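Local coordinates for protein putative acetyltransferase (PDB 3H4Q) that is of unknown function but, as a member of the GNAT family, probably transfers an acetyl group from acetyl-CoA to an unidentified acceptor, at residues 29-33 / 58-62; 67-71 / 82-88; 70-74 / 123-128; 102-108 / 137-142. All blocks are in the same frame, centred on the assembly; numbering follows the deposited sequence.

Interaction 1 of 4, residues 29-33 / 58-62; sequences LDQIL and LEHFE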
loop_
_atom_site.group_PDB
_atom_site.type_symbol
_atom_site.label_atom_id
_atom_site.label_comp_id
_atom_site.label_asym_id
_atom_site.label_seq_id
_atom_site.Cartn_x
_atom_site.Cartn_y
_atom_site.Cartn_z
ATOM N N LEU A 29 9.315 2.679 -13.107
ATOM C CA LEU A 29 10.189 2.849 -11.943
ATOM C C LEU A 29 10.636 4.283 -11.658
ATOM O O LEU A 29 10.582 4.743 -10.526
ATOM C CB LEU A 29 11.413 1.940 -12.078
ATOM C CG LEU A 29 12.361 1.852 -10.880
ATOM C CD1 LEU A 29 11.610 1.551 -9.559
ATOM C CD2 LEU A 29 13.428 0.806 -11.171
ATOM N N ASP A 30 11.084 4.980 -12.680
ATOM C CA ASP A 30 11.517 6.350 -12.476
ATOM C C ASP A 30 10.385 7.201 -11.883
ATOM O O ASP A 30 10.621 7.992 -10.993
ATOM C CB ASP A 30 12.120 6.965 -13.752
ATOM C CG ASP A 30 11.167 6.995 -14.918
ATOM O OD1 ASP A 30 10.035 6.452 -14.803
ATOM O OD2 ASP A 30 11.569 7.561 -15.969
ATOM N N GLN A 31 9.151 7.005 -12.333
ATOM C CA GLN A 31 8.041 7.765 -11.780
ATOM C C GLN A 31 7.740 7.300 -10.357
ATOM O O GLN A 31 7.516 8.113 -9.467
ATOM C CB GLN A 31 6.806 7.700 -12.684
ATOM C CG GLN A 31 7.006 8.477 -13.991
ATOM C CD GLN A 31 5.703 8.796 -14.709
ATOM O OE1 GLN A 31 4.866 9.566 -14.216
ATOM N NE2 GLN A 31 5.541 8.235 -15.899
ATOM N N ILE A 32 7.777 5.994 -10.138
ATOM C CA ILE A 32 7.548 5.455 -8.800
ATOM C C ILE A 32 8.556 6.072 -7.812
ATOM O O ILE A 32 8.176 6.589 -6.759
ATOM C CB ILE A 32 7.672 3.929 -8.788
ATOM C CG1 ILE A 32 6.487 3.306 -9.552
ATOM C CG2 ILE A 32 7.696 3.435 -7.357
ATOM C CD1 ILE A 32 6.620 1.794 -9.829
ATOM N N LEU A 33 9.837 6.050 -8.185
ATOM C CA LEU A 33 10.871 6.621 -7.333
ATOM C C LEU A 33 10.658 8.111 -7.079
ATOM O O LEU A 33 10.803 8.569 -5.948
ATOM C CB LEU A 33 12.260 6.368 -7.908
ATOM C CG LEU A 33 12.710 4.913 -7.859
ATOM C CD1 LEU A 33 14.056 4.736 -8.551
ATOM C CD2 LEU A 33 12.791 4.441 -6.418
ATOM N N LEU A 58 15.130 0.800 -4.199
ATOM C CA LEU A 58 15.060 0.552 -5.639
ATOM C C LEU A 58 15.025 -0.966 -5.855
ATOM O O LEU A 58 14.185 -1.475 -6.612
ATOM C CB LEU A 58 16.259 1.165 -6.373
ATOM C CG LEU A 58 16.056 1.507 -7.855
ATOM C CD1 LEU A 58 17.342 2.061 -8.392
ATOM C CD2 LEU A 58 15.610 0.345 -8.711
ATOM N N GLU A 59 15.944 -1.667 -5.182
ATOM C CA GLU A 59 16.027 -3.128 -5.228
ATOM C C GLU A 59 14.702 -3.785 -4.795
ATOM O O GLU A 59 14.251 -4.725 -5.450
ATOM C CB GLU A 59 17.173 -3.625 -4.344
ATOM N N HIS A 60 14.076 -3.291 -3.723
ATOM C CA HIS A 60 12.822 -3.870 -3.246
ATOM C C HIS A 60 11.650 -3.559 -4.194
ATOM O O HIS A 60 10.721 -4.366 -4.294
ATOM C CB HIS A 60 12.499 -3.395 -1.818
ATOM C CG HIS A 60 11.476 -4.241 -1.117
ATOM N ND1 HIS A 60 10.120 -4.002 -1.203
ATOM C CD2 HIS A 60 11.616 -5.327 -0.319
ATOM C CE1 HIS A 60 9.470 -4.905 -0.489
ATOM N NE2 HIS A 60 10.356 -5.722 0.057
ATOM N N PHE A 61 11.676 -2.396 -4.870
ATOM C CA PHE A 61 10.597 -2.041 -5.822
ATOM C C PHE A 61 10.698 -2.929 -7.046
ATOM O O PHE A 61 9.685 -3.391 -7.554
ATOM C CB PHE A 61 10.609 -0.579 -6.316
ATOM C CG PHE A 61 10.056 0.411 -5.341
ATOM C CD1 PHE A 61 8.774 0.293 -4.878
ATOM C CD2 PHE A 61 10.810 1.507 -4.936
ATOM C CE1 PHE A 61 8.268 1.201 -3.975
ATOM C CE2 PHE A 61 10.308 2.424 -4.042
ATOM C CZ PHE A 61 9.031 2.278 -3.563
ATOM N N GLU A 62 11.917 -3.133 -7.532
ATOM C CA GLU A 62 12.136 -4.017 -8.671
ATOM C C GLU A 62 11.573 -5.405 -8.380
ATOM O O GLU A 62 10.961 -6.021 -9.243
ATOM C CB GLU A 62 13.623 -4.109 -9.009
ATOM C CG GLU A 62 14.157 -2.839 -9.670
ATOM C CD GLU A 62 15.665 -2.843 -9.891
ATOM O OE1 GLU A 62 16.378 -3.653 -9.263
ATOM O OE2 GLU A 62 16.147 -2.018 -10.698
#

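Interaction 2 of 4, residues 67-71 / 82-88; sequences KDYLY and FIVVDQD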
loop_
_atom_site.group_PDB
_atom_site.type_symbol
_atom_site.label_atom_id
_atom_site.label_comp_id
_atom_site.label_asym_id
_atom_site.label_seq_id
_atom_site.Cartn_x
_atom_site.Cartn_y
_atom_site.Cartn_z
ATOM N N LYS A 67 7.275 -9.529 -9.122
ATOM C CA LYS A 67 6.300 -10.414 -8.535
ATOM C C LYS A 67 4.867 -9.940 -8.786
ATOM O O LYS A 67 3.943 -10.516 -8.260
ATOM C CB LYS A 67 6.528 -10.469 -7.021
ATOM C CG LYS A 67 7.861 -11.082 -6.562
ATOM C CD LYS A 67 7.974 -10.842 -5.055
ATOM C CE LYS A 67 9.286 -11.246 -4.454
ATOM N NZ LYS A 67 9.232 -10.927 -2.994
ATOM N N ASP A 68 4.672 -8.904 -9.590
ATOM C CA ASP A 68 3.343 -8.342 -9.801
ATOM C C ASP A 68 2.617 -8.084 -8.489
ATOM O O ASP A 68 1.475 -8.506 -8.308
ATOM C CB ASP A 68 2.482 -9.210 -10.740
ATOM C CG ASP A 68 2.876 -9.078 -12.182
ATOM O OD1 ASP A 68 3.724 -8.206 -12.520
ATOM O OD2 ASP A 68 2.325 -9.859 -12.998
ATOM N N TYR A 69 3.285 -7.400 -7.569
ATOM C CA TYR A 69 2.658 -7.024 -6.300
ATOM C C TYR A 69 2.431 -5.520 -6.216
ATOM O O TYR A 69 1.926 -5.037 -5.192
ATOM C CB TYR A 69 3.530 -7.408 -5.089
ATOM C CG TYR A 69 3.728 -8.867 -4.767
ATOM C CD1 TYR A 69 2.804 -9.836 -5.141
ATOM C CD2 TYR A 69 4.781 -9.262 -3.942
ATOM C CE1 TYR A 69 2.978 -11.171 -4.778
ATOM C CE2 TYR A 69 4.955 -10.601 -3.572
ATOM C CZ TYR A 69 4.047 -11.544 -3.998
ATOM O OH TYR A 69 4.180 -12.871 -3.645
ATOM N N LEU A 70 2.800 -4.777 -7.262
ATOM C CA LEU A 70 2.708 -3.321 -7.223
ATOM C C LEU A 70 1.738 -2.814 -8.273
ATOM O O LEU A 70 1.829 -3.187 -9.422
ATOM C CB LEU A 70 4.113 -2.711 -7.410
ATOM C CG LEU A 70 4.293 -1.183 -7.299
ATOM C CD1 LEU A 70 5.691 -0.848 -6.754
ATOM C CD2 LEU A 70 4.027 -0.402 -8.614
ATOM N N TYR A 71 0.775 -2.004 -7.860
ATOM C CA TYR A 71 -0.170 -1.380 -8.788
ATOM C C TYR A 71 0.119 0.109 -8.841
ATOM O O TYR A 71 0.575 0.688 -7.830
ATOM C CB TYR A 71 -1.602 -1.510 -8.305
ATOM C CG TYR A 71 -2.222 -2.879 -8.301
ATOM C CD1 TYR A 71 -2.131 -3.705 -7.198
ATOM C CD2 TYR A 71 -2.963 -3.321 -9.389
ATOM C CE1 TYR A 71 -2.748 -4.939 -7.180
ATOM C CE2 TYR A 71 -3.572 -4.553 -9.385
ATOM C CZ TYR A 71 -3.465 -5.355 -8.278
ATOM O OH TYR A 71 -4.075 -6.579 -8.283
ATOM N N PHE A 82 1.011 4.797 -6.249
ATOM C CA PHE A 82 1.182 3.346 -6.312
ATOM C C PHE A 82 0.865 2.694 -4.971
ATOM O O PHE A 82 0.763 3.371 -3.957
ATOM C CB PHE A 82 2.596 2.954 -6.759
ATOM C CG PHE A 82 3.676 3.325 -5.785
ATOM C CD1 PHE A 82 4.279 4.572 -5.836
ATOM C CD2 PHE A 82 4.120 2.408 -4.845
ATOM C CE1 PHE A 82 5.292 4.910 -4.954
ATOM C CE2 PHE A 82 5.129 2.739 -3.950
ATOM C CZ PHE A 82 5.718 3.999 -4.010
ATOM N N ILE A 83 0.740 1.375 -4.992
ATOM C CA ILE A 83 0.435 0.588 -3.814
ATOM C C ILE A 83 1.086 -0.778 -3.993
ATOM O O ILE A 83 1.142 -1.301 -5.107
ATOM C CB ILE A 83 -1.102 0.431 -3.615
ATOM C CG1 ILE A 83 -1.439 -0.207 -2.262
ATOM C CG2 ILE A 83 -1.731 -0.388 -4.740
ATOM C CD1 ILE A 83 -2.933 -0.049 -1.852
ATOM N N VAL A 84 1.611 -1.335 -2.904
ATOM C CA VAL A 84 2.243 -2.653 -2.904
ATOM C C VAL A 84 1.437 -3.531 -1.958
ATOM O O VAL A 84 1.250 -3.163 -0.802
ATOM C CB VAL A 84 3.653 -2.529 -2.403
ATOM C CG1 VAL A 84 4.291 -3.890 -2.242
ATOM C CG2 VAL A 84 4.452 -1.642 -3.367
ATOM N N VAL A 85 0.936 -4.662 -2.444
ATOM C CA VAL A 85 0.131 -5.578 -1.637
ATOM C C VAL A 85 0.489 -7.026 -1.962
ATOM O O VAL A 85 0.742 -7.373 -3.124
ATOM C CB VAL A 85 -1.370 -5.391 -1.877
ATOM C CG1 VAL A 85 -1.707 -5.556 -3.357
ATOM C CG2 VAL A 85 -2.159 -6.375 -1.046
ATOM N N ASP A 86 0.546 -7.854 -0.922
ATOM C CA ASP A 86 0.869 -9.271 -1.041
ATOM C C ASP A 86 0.493 -9.959 0.280
ATOM O O ASP A 86 -0.226 -9.372 1.095
ATOM C CB ASP A 86 2.342 -9.463 -1.415
ATOM C CG ASP A 86 3.286 -8.888 -0.389
ATOM O OD1 ASP A 86 3.084 -9.144 0.814
ATOM O OD2 ASP A 86 4.255 -8.208 -0.796
ATOM N N GLN A 87 0.962 -11.187 0.484
ATOM C CA GLN A 87 0.656 -11.951 1.695
ATOM C C GLN A 87 1.884 -12.221 2.577
ATOM O O GLN A 87 1.820 -13.043 3.508
ATOM C CB GLN A 87 -0.041 -13.257 1.309
ATOM C CG GLN A 87 -1.419 -13.054 0.697
ATOM C CD GLN A 87 -2.041 -14.362 0.260
ATOM O OE1 GLN A 87 -1.483 -15.057 -0.574
ATOM N NE2 GLN A 87 -3.209 -14.694 0.810
ATOM N N ASP A 88 2.980 -11.516 2.298
ATOM C CA ASP A 88 4.186 -11.602 3.108
ATOM C C ASP A 88 3.966 -10.695 4.324
ATOM O O ASP A 88 3.717 -9.509 4.169
ATOM C CB ASP A 88 5.402 -11.119 2.321
ATOM C CG ASP A 88 5.666 -11.944 1.064
ATOM O OD1 ASP A 88 5.343 -13.153 1.061
ATOM O OD2 ASP A 88 6.217 -11.385 0.081
HETATM O O HOH W 1 6.985 -12.908 -2.089
HETATM O O HOH W 2 2.505 -13.133 -1.263
#

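Interaction 3 of 4, residues 70-74 / 123-128; sequences LYVLE and ELFNYV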
loop_
_atom_site.group_PDB
_atom_site.type_symbol
_atom_site.label_atom_id
_atom_site.label_comp_id
_atom_site.label_asym_id
_atom_site.label_seq_id
_atom_site.Cartn_x
_atom_site.Cartn_y
_atom_site.Cartn_z
ATOM N N LEU A 70 2.800 -4.777 -7.262
ATOM C CA LEU A 70 2.708 -3.321 -7.223
ATOM C C LEU A 70 1.738 -2.814 -8.273
ATOM O O LEU A 70 1.829 -3.187 -9.422
ATOM C CB LEU A 70 4.113 -2.711 -7.410
ATOM C CG LEU A 70 4.293 -1.183 -7.299
ATOM C CD1 LEU A 70 5.691 -0.848 -6.754
ATOM C CD2 LEU A 70 4.027 -0.402 -8.614
ATOM N N TYR A 71 0.775 -2.004 -7.860
ATOM C CA TYR A 71 -0.170 -1.380 -8.788
ATOM C C TYR A 71 0.119 0.109 -8.841
ATOM O O TYR A 71 0.575 0.688 -7.830
ATOM C CB TYR A 71 -1.602 -1.510 -8.305
ATOM C CG TYR A 71 -2.222 -2.879 -8.301
ATOM C CD1 TYR A 71 -2.131 -3.705 -7.198
ATOM C CD2 TYR A 71 -2.963 -3.321 -9.389
ATOM C CE1 TYR A 71 -2.748 -4.939 -7.180
ATOM C CE2 TYR A 71 -3.572 -4.553 -9.385
ATOM C CZ TYR A 71 -3.465 -5.355 -8.278
ATOM O OH TYR A 71 -4.075 -6.579 -8.283
ATOM N N VAL A 72 -0.193 0.722 -9.987
ATOM C CA VAL A 72 -0.040 2.159 -10.205
ATOM C C VAL A 72 -1.351 2.748 -10.707
ATOM O O VAL A 72 -2.169 2.026 -11.293
ATOM C CB VAL A 72 1.046 2.509 -11.264
ATOM C CG1 VAL A 72 2.432 2.126 -10.766
ATOM C CG2 VAL A 72 0.724 1.883 -12.639
ATOM N N LEU A 73 -1.577 4.038 -10.437
ATOM C CA LEU A 73 -2.745 4.744 -10.985
ATOM C C LEU A 73 -2.109 5.688 -11.994
ATOM O O LEU A 73 -1.206 6.451 -11.655
ATOM C CB LEU A 73 -3.567 5.443 -9.905
ATOM C CG LEU A 73 -4.877 6.097 -10.387
ATOM C CD1 LEU A 73 -5.818 6.314 -9.233
ATOM C CD2 LEU A 73 -4.616 7.407 -11.066
ATOM N N GLU A 74 -2.557 5.600 -13.235
ATOM C CA GLU A 74 -1.948 6.313 -14.338
ATOM C C GLU A 74 -2.970 6.958 -15.264
ATOM O O GLU A 74 -3.910 6.298 -15.668
ATOM C CB GLU A 74 -1.203 5.280 -15.173
ATOM C CG GLU A 74 -0.669 5.810 -16.498
ATOM C CD GLU A 74 -0.937 4.867 -17.655
ATOM O OE1 GLU A 74 -0.923 3.641 -17.461
ATOM O OE2 GLU A 74 -1.169 5.356 -18.773
ATOM N N GLU A 123 -8.113 5.881 -4.170
ATOM C CA GLU A 123 -8.576 4.990 -5.232
ATOM C C GLU A 123 -7.803 3.675 -5.248
ATOM O O GLU A 123 -8.370 2.613 -5.448
ATOM C CB GLU A 123 -8.458 5.677 -6.596
ATOM C CG GLU A 123 -9.398 6.860 -6.771
ATOM C CD GLU A 123 -10.862 6.459 -6.685
ATOM O OE1 GLU A 123 -11.239 5.449 -7.328
ATOM O OE2 GLU A 123 -11.628 7.162 -5.987
ATOM N N LEU A 124 -6.500 3.751 -5.048
ATOM C CA LEU A 124 -5.672 2.557 -5.055
ATOM C C LEU A 124 -5.993 1.641 -3.870
ATOM O O LEU A 124 -6.139 0.418 -4.016
ATOM C CB LEU A 124 -4.194 2.961 -5.040
ATOM C CG LEU A 124 -3.628 3.524 -6.352
ATOM C CD1 LEU A 124 -2.221 4.086 -6.122
ATOM C CD2 LEU A 124 -3.600 2.423 -7.456
ATOM N N PHE A 125 -6.118 2.251 -2.694
ATOM C CA PHE A 125 -6.396 1.517 -1.459
ATOM C C PHE A 125 -7.717 0.777 -1.653
ATOM O O PHE A 125 -7.878 -0.404 -1.332
ATOM C CB PHE A 125 -6.540 2.500 -0.297
ATOM C CG PHE A 125 -6.180 1.943 1.061
ATOM C CD1 PHE A 125 -6.423 0.620 1.415
ATOM C CD2 PHE A 125 -5.708 2.820 2.049
ATOM C CE1 PHE A 125 -6.110 0.163 2.696
ATOM C CE2 PHE A 125 -5.404 2.381 3.336
ATOM C CZ PHE A 125 -5.601 1.052 3.664
ATOM N N ASN A 126 -8.654 1.494 -2.231
ATOM C CA ASN A 126 -9.960 0.977 -2.439
ATOM C C ASN A 126 -10.002 -0.108 -3.487
ATOM O O ASN A 126 -10.789 -1.048 -3.376
ATOM C CB ASN A 126 -10.851 2.138 -2.829
ATOM C CG ASN A 126 -12.267 1.782 -2.807
ATOM O OD1 ASN A 126 -12.926 1.930 -1.786
ATOM N ND2 ASN A 126 -12.749 1.235 -3.900
ATOM N N TYR A 127 -9.195 0.029 -4.532
ATOM C CA TYR A 127 -9.173 -0.970 -5.593
ATOM C C TYR A 127 -8.621 -2.281 -5.025
ATOM O O TYR A 127 -9.188 -3.338 -5.269
ATOM C CB TYR A 127 -8.345 -0.469 -6.768
ATOM C CG TYR A 127 -8.059 -1.499 -7.823
ATOM C CD1 TYR A 127 -7.036 -2.420 -7.654
ATOM C CD2 TYR A 127 -8.778 -1.540 -8.998
ATOM C CE1 TYR A 127 -6.759 -3.373 -8.617
ATOM C CE2 TYR A 127 -8.508 -2.503 -9.978
ATOM C CZ TYR A 127 -7.500 -3.418 -9.766
ATOM O OH TYR A 127 -7.225 -4.384 -10.697
ATOM N N VAL A 128 -7.530 -2.198 -4.259
ATOM C CA VAL A 128 -6.916 -3.370 -3.651
ATOM C C VAL A 128 -7.836 -4.081 -2.651
ATOM O O VAL A 128 -7.861 -5.318 -2.606
ATOM C CB VAL A 128 -5.613 -3.015 -2.961
ATOM C CG1 VAL A 128 -5.159 -4.156 -2.078
ATOM C CG2 VAL A 128 -4.542 -2.674 -3.985
#

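Interaction 4 of 4, residues 102-108 / 137-142; sequences REGAFVI and AEVILT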
loop_
_atom_site.group_PDB
_atom_site.type_symbol
_atom_site.label_atom_id
_atom_site.label_comp_id
_atom_site.label_asym_id
_atom_site.label_seq_id
_atom_site.Cartn_x
_atom_site.Cartn_y
_atom_site.Cartn_z
ATOM N N ARG A 102 -4.720 -14.497 11.113
ATOM C CA ARG A 102 -3.851 -13.964 10.073
ATOM C C ARG A 102 -3.495 -14.947 8.965
ATOM O O ARG A 102 -2.992 -14.518 7.917
ATOM C CB ARG A 102 -2.551 -13.439 10.689
ATOM C CG ARG A 102 -2.700 -12.168 11.513
ATOM C CD ARG A 102 -1.330 -11.655 11.916
ATOM N NE ARG A 102 -0.652 -12.592 12.814
ATOM C CZ ARG A 102 0.668 -12.688 12.989
ATOM N NH1 ARG A 102 1.517 -11.935 12.295
ATOM N NH2 ARG A 102 1.146 -13.586 13.844
ATOM N N GLU A 103 -3.714 -16.242 9.197
ATOM C CA GLU A 103 -3.416 -17.256 8.190
ATOM C C GLU A 103 -3.980 -16.795 6.845
ATOM O O GLU A 103 -5.173 -16.528 6.739
ATOM C CB GLU A 103 -4.019 -18.603 8.580
ATOM N N GLY A 104 -3.115 -16.629 5.847
ATOM C CA GLY A 104 -3.560 -16.239 4.517
ATOM C C GLY A 104 -3.994 -14.794 4.304
ATOM O O GLY A 104 -4.503 -14.447 3.237
ATOM N N ALA A 105 -3.785 -13.936 5.290
ATOM C CA ALA A 105 -4.180 -12.543 5.166
ATOM C C ALA A 105 -3.312 -11.794 4.146
ATOM O O ALA A 105 -2.174 -12.193 3.880
ATOM C CB ALA A 105 -4.090 -11.864 6.518
ATOM N N PHE A 106 -3.888 -10.739 3.569
ATOM C CA PHE A 106 -3.181 -9.831 2.663
ATOM C C PHE A 106 -2.600 -8.661 3.471
ATOM O O PHE A 106 -3.099 -8.329 4.550
ATOM C CB PHE A 106 -4.100 -9.322 1.551
ATOM C CG PHE A 106 -4.307 -10.313 0.458
ATOM C CD1 PHE A 106 -5.233 -11.327 0.593
ATOM C CD2 PHE A 106 -3.557 -10.260 -0.691
ATOM C CE1 PHE A 106 -5.417 -12.259 -0.416
ATOM C CE2 PHE A 106 -3.743 -11.196 -1.695
ATOM C CZ PHE A 106 -4.673 -12.181 -1.557
ATOM N N VAL A 107 -1.541 -8.052 2.937
ATOM C CA VAL A 107 -0.829 -6.985 3.618
ATOM C C VAL A 107 -0.513 -5.847 2.657
ATOM O O VAL A 107 0.065 -6.081 1.587
ATOM C CB VAL A 107 0.531 -7.496 4.156
ATOM C CG1 VAL A 107 1.291 -6.369 4.813
ATOM C CG2 VAL A 107 0.351 -8.677 5.114
ATOM N N ILE A 108 -0.887 -4.627 3.035
ATOM C CA ILE A 108 -0.553 -3.439 2.252
ATOM C C ILE A 108 0.724 -2.901 2.865
ATOM O O ILE A 108 0.734 -2.450 4.007
ATOM C CB ILE A 108 -1.655 -2.388 2.312
ATOM C CG1 ILE A 108 -2.927 -2.991 1.705
ATOM C CG2 ILE A 108 -1.209 -1.094 1.577
ATOM C CD1 ILE A 108 -4.116 -2.093 1.708
ATOM N N ALA A 137 -10.760 -13.206 0.647
ATOM C CA ALA A 137 -9.989 -12.896 1.852
ATOM C C ALA A 137 -10.898 -12.344 2.950
ATOM O O ALA A 137 -11.957 -11.777 2.666
ATOM C CB ALA A 137 -8.905 -11.939 1.551
ATOM N N GLU A 138 -10.504 -12.564 4.203
ATOM C CA GLU A 138 -11.267 -12.089 5.358
ATOM C C GLU A 138 -10.557 -10.961 6.105
ATOM O O GLU A 138 -11.211 -10.095 6.712
ATOM C CB GLU A 138 -11.542 -13.239 6.325
ATOM N N VAL A 139 -9.229 -10.966 6.058
ATOM C CA VAL A 139 -8.448 -9.989 6.781
ATOM C C VAL A 139 -7.371 -9.370 5.901
ATOM O O VAL A 139 -6.675 -10.069 5.173
ATOM C CB VAL A 139 -7.816 -10.614 8.058
ATOM C CG1 VAL A 139 -7.068 -11.875 7.727
ATOM C CG2 VAL A 139 -6.895 -9.623 8.746
ATOM N N ILE A 140 -7.267 -8.047 5.960
ATOM C CA ILE A 140 -6.225 -7.321 5.251
ATOM C C ILE A 140 -5.479 -6.537 6.339
ATOM O O ILE A 140 -6.112 -5.906 7.192
ATOM C CB ILE A 140 -6.805 -6.466 4.073
ATOM C CG1 ILE A 140 -5.721 -5.721 3.333
ATOM C CG2 ILE A 140 -7.802 -5.443 4.533
ATOM C CD1 ILE A 140 -6.294 -5.010 2.091
ATOM N N LEU A 141 -4.155 -6.663 6.392
ATOM C CA LEU A 141 -3.382 -5.930 7.393
ATOM C C LEU A 141 -2.367 -4.918 6.844
ATOM O O LEU A 141 -2.117 -4.839 5.633
ATOM C CB LEU A 141 -2.860 -6.847 8.504
ATOM C CG LEU A 141 -2.537 -8.337 8.391
ATOM C CD1 LEU A 141 -1.061 -8.609 8.377
ATOM C CD2 LEU A 141 -3.088 -9.011 9.616
ATOM N N THR A 142 -1.875 -4.061 7.728
ATOM C CA THR A 142 -0.946 -3.025 7.322
ATOM C C THR A 142 -0.366 -2.399 8.569
ATOM O O THR A 142 -0.573 -2.905 9.661
ATOM C CB THR A 142 -1.639 -1.957 6.446
ATOM O OG1 THR A 142 -0.659 -1.044 5.924
ATOM C CG2 THR A 142 -2.717 -1.209 7.224
#

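Interaction 1 of 4, residues 29-33 / 58-62
L58 opens the contact by lying against L29 and L33, and the pairing that follows joins the first two helices of the GNAT fold over one side of the central sheet. The short axes of 29-33 and 58-62 come no closer than 11.2 Å and their directions lie 128° apart, a separation bridged by leucine, isoleucine and phenylalanine side chains. At L58 the isobutyl group is crossed at about a right angle by that of L33, whose CD1 rests 3.9 Å from L58 CG. L58 CD2 also faces L29, but that approach belongs to one of two modelled conformers of L29 and remains doubtful in detail. One turn on comes F61, the centre of the joint. Its CG, beside the backbone N (chi1 -78°), carries the ring to I32, which lies over one face. L33 CD2 approaches obliquely from the same side of the ring plane, 3.8 Å from F61 CD2, so neighbouring residues of helix 29-42 hold it at two points. Farther in, F61 also meets F82, and both I32 and F61 touch L70, which seats the helix pair on the sheet. E62 ends the segment with its extended chain beside L29, a contact that likewise depends on the L29 conformer. The example shows two helices locked by apolar packing, and I32 CG2 stands 4.0 Å from the F61 ring centroid, only 7° off the ring normal.

Interaction 2 of 4, residues 67-71 / 82-88
The ring of Y69 is sandwiched between aliphatic parts of two charged residues: D86 CB stands over the centre of one face, 3.4 Å from the centroid in a CH-pi contact, and CB of K67, from its own segment, covers the opposite face. This happens where the beta hairpin of strands 70-75 and 78-86, a core element of the GNAT sheet, frays into loop. With CG between the backbone N and carbonyl carbon (chi1 60°), D86 keeps OD2 beside Y69 CD2, 3.4 Å away, its carboxylate plane inclined 60° to the ring. OD1 of D86 is gripped by the backbone N of D88, which meets it from above the carboxylate plane and closes an Asx turn, and by NE2 of H109 on the next strand. Deeper in the hairpin the backbone takes over. Y71 and I83 form an antiparallel hydrogen-bonded pair, with Y71 N 2.9 Å from I83 O and the reciprocal bond completing the ring; V85 N donates to Y69 O just outside it. Between them L70 and V84 form a non-hydrogen-bonded pair, L70 CD1 lying 3.7 Å from V84 CG2. On the other face Y71 CB packs on I83 CG2, while V85 CG1 touches the ring edge of Y71. Y69, Y71 and V85 also line a pocket holding a polyethylene glycol chain, probably from the crystallisation liquor. At the open end K67 and D88 do not pair directly; a water accepts from K67 NZ, donates to D88 OD2 at 2.8 Å, and lies in the ring plane of Y69, hydrogen-bonded to Y69 OH.

Interaction 3 of 4, residues 70-74 / 123-128
L73 and L124 mark the nearest backbone approach, their CA atoms 7.0 Å apart, where strand 70-74 crosses helix 123-128. The axes of these short segments come within 9.3 Å, and their directions differ by 133°, the helix running slantwise against the strand. This is the layered alpha/beta packing of the GNAT fold, in which helix 120-134 lies over one face of the sheet. L124 points toward the strand and lays CD2 on the L73 CB, 3.9 Å away, close to the backbone between V72 and L73. V72 turns its own side chain the other way, so the helix is met by Y71 and L73, two residues apart on the strand. One helical turn beyond E123, Y127 swings CG anti to its amide nitrogen (chi1 170°) and brings its ring edge toward the face of Y71. The result is an offset edge-to-face pair, with centroids 5.2 Å apart and planes inclined at 64°. V128 fills the adjoining position, touching the Y71 ring obliquely, and it also leans on I83 and V85 of the next strand. I21 of the outer strand 21-23 packs beside Y71, L124 and Y127, extending the apolar layer. Y71 also lines the pocket that holds the glycol chain. Within the tyrosine pair the nearest atoms are Y71 CE2 and Y127 CE1, 3.5 Å apart.

Interaction 4 of 4, residues 102-108 / 137-142
V107 and L141, paired across two parallel strands, meet through V107 CG2 and L141 CD1 at 3.6 Å. On the same face A105 CB is pressed on V139 CG1, and the other branch of L141, CD2, crosses the aliphatic part of R102 at about a right angle, 3.7 Å from its CG. The reverse face is apolar too: the extended chains of I108 and I140 touch through their CD1 methyls, and A137 CB lies obliquely against the F106 ring, 3.8 Å from F106 CD1. Between these layers runs the parallel ladder. L141 N donates to F106 O over 2.7 Å in an almost straight bond, 172° at the hydrogen, and I108 N returns the link to L141 O; F106 N to V139 O is longer, at 3.3 Å. Last comes the polar edge, where chi1 -173° places T142 OG1 opposite the backbone N, beside the carbonyl carbon, and the hydroxyl donates to I108 O at 2.8 Å, a side chain continuing the ladder. At the far end a type II turn from R102 to A105 leads into strand 106-112. The two strands form a beta-alpha-beta crossover with helix 120-134; beyond the paired stretch the corresponding strands of GNAT enzymes part to admit acetyl-CoA, as probably happens here. V132 of that helix packs on F106 and I140, and F125 on I108; strand 78-86 lies beside strand 106-112, and strand 181-185 beside strand 139-143.

Four contacts illustrate how chemistry follows place in one alpha/beta fold. Interactions 2 and 4 are buried sheet contacts, antiparallel and parallel respectively, bound chiefly by backbone hydrogen bonds; they adjoin through strands 78-86 and 106-112, where D86 O and V107 N probably bond. Interactions 1 and 3 are only partly buried and rely on apolar and aromatic packing, helix on helix in one and helix on strand in the other. Interactions 2 and 3 both use strand 70-75, and Y71 takes part in each, while interaction 1 packs against L70 and F82. Interactions 1 and 4 stay apart, centres about 24 Å from each other. Pocket residues fall in interactions 2, 3 and 4.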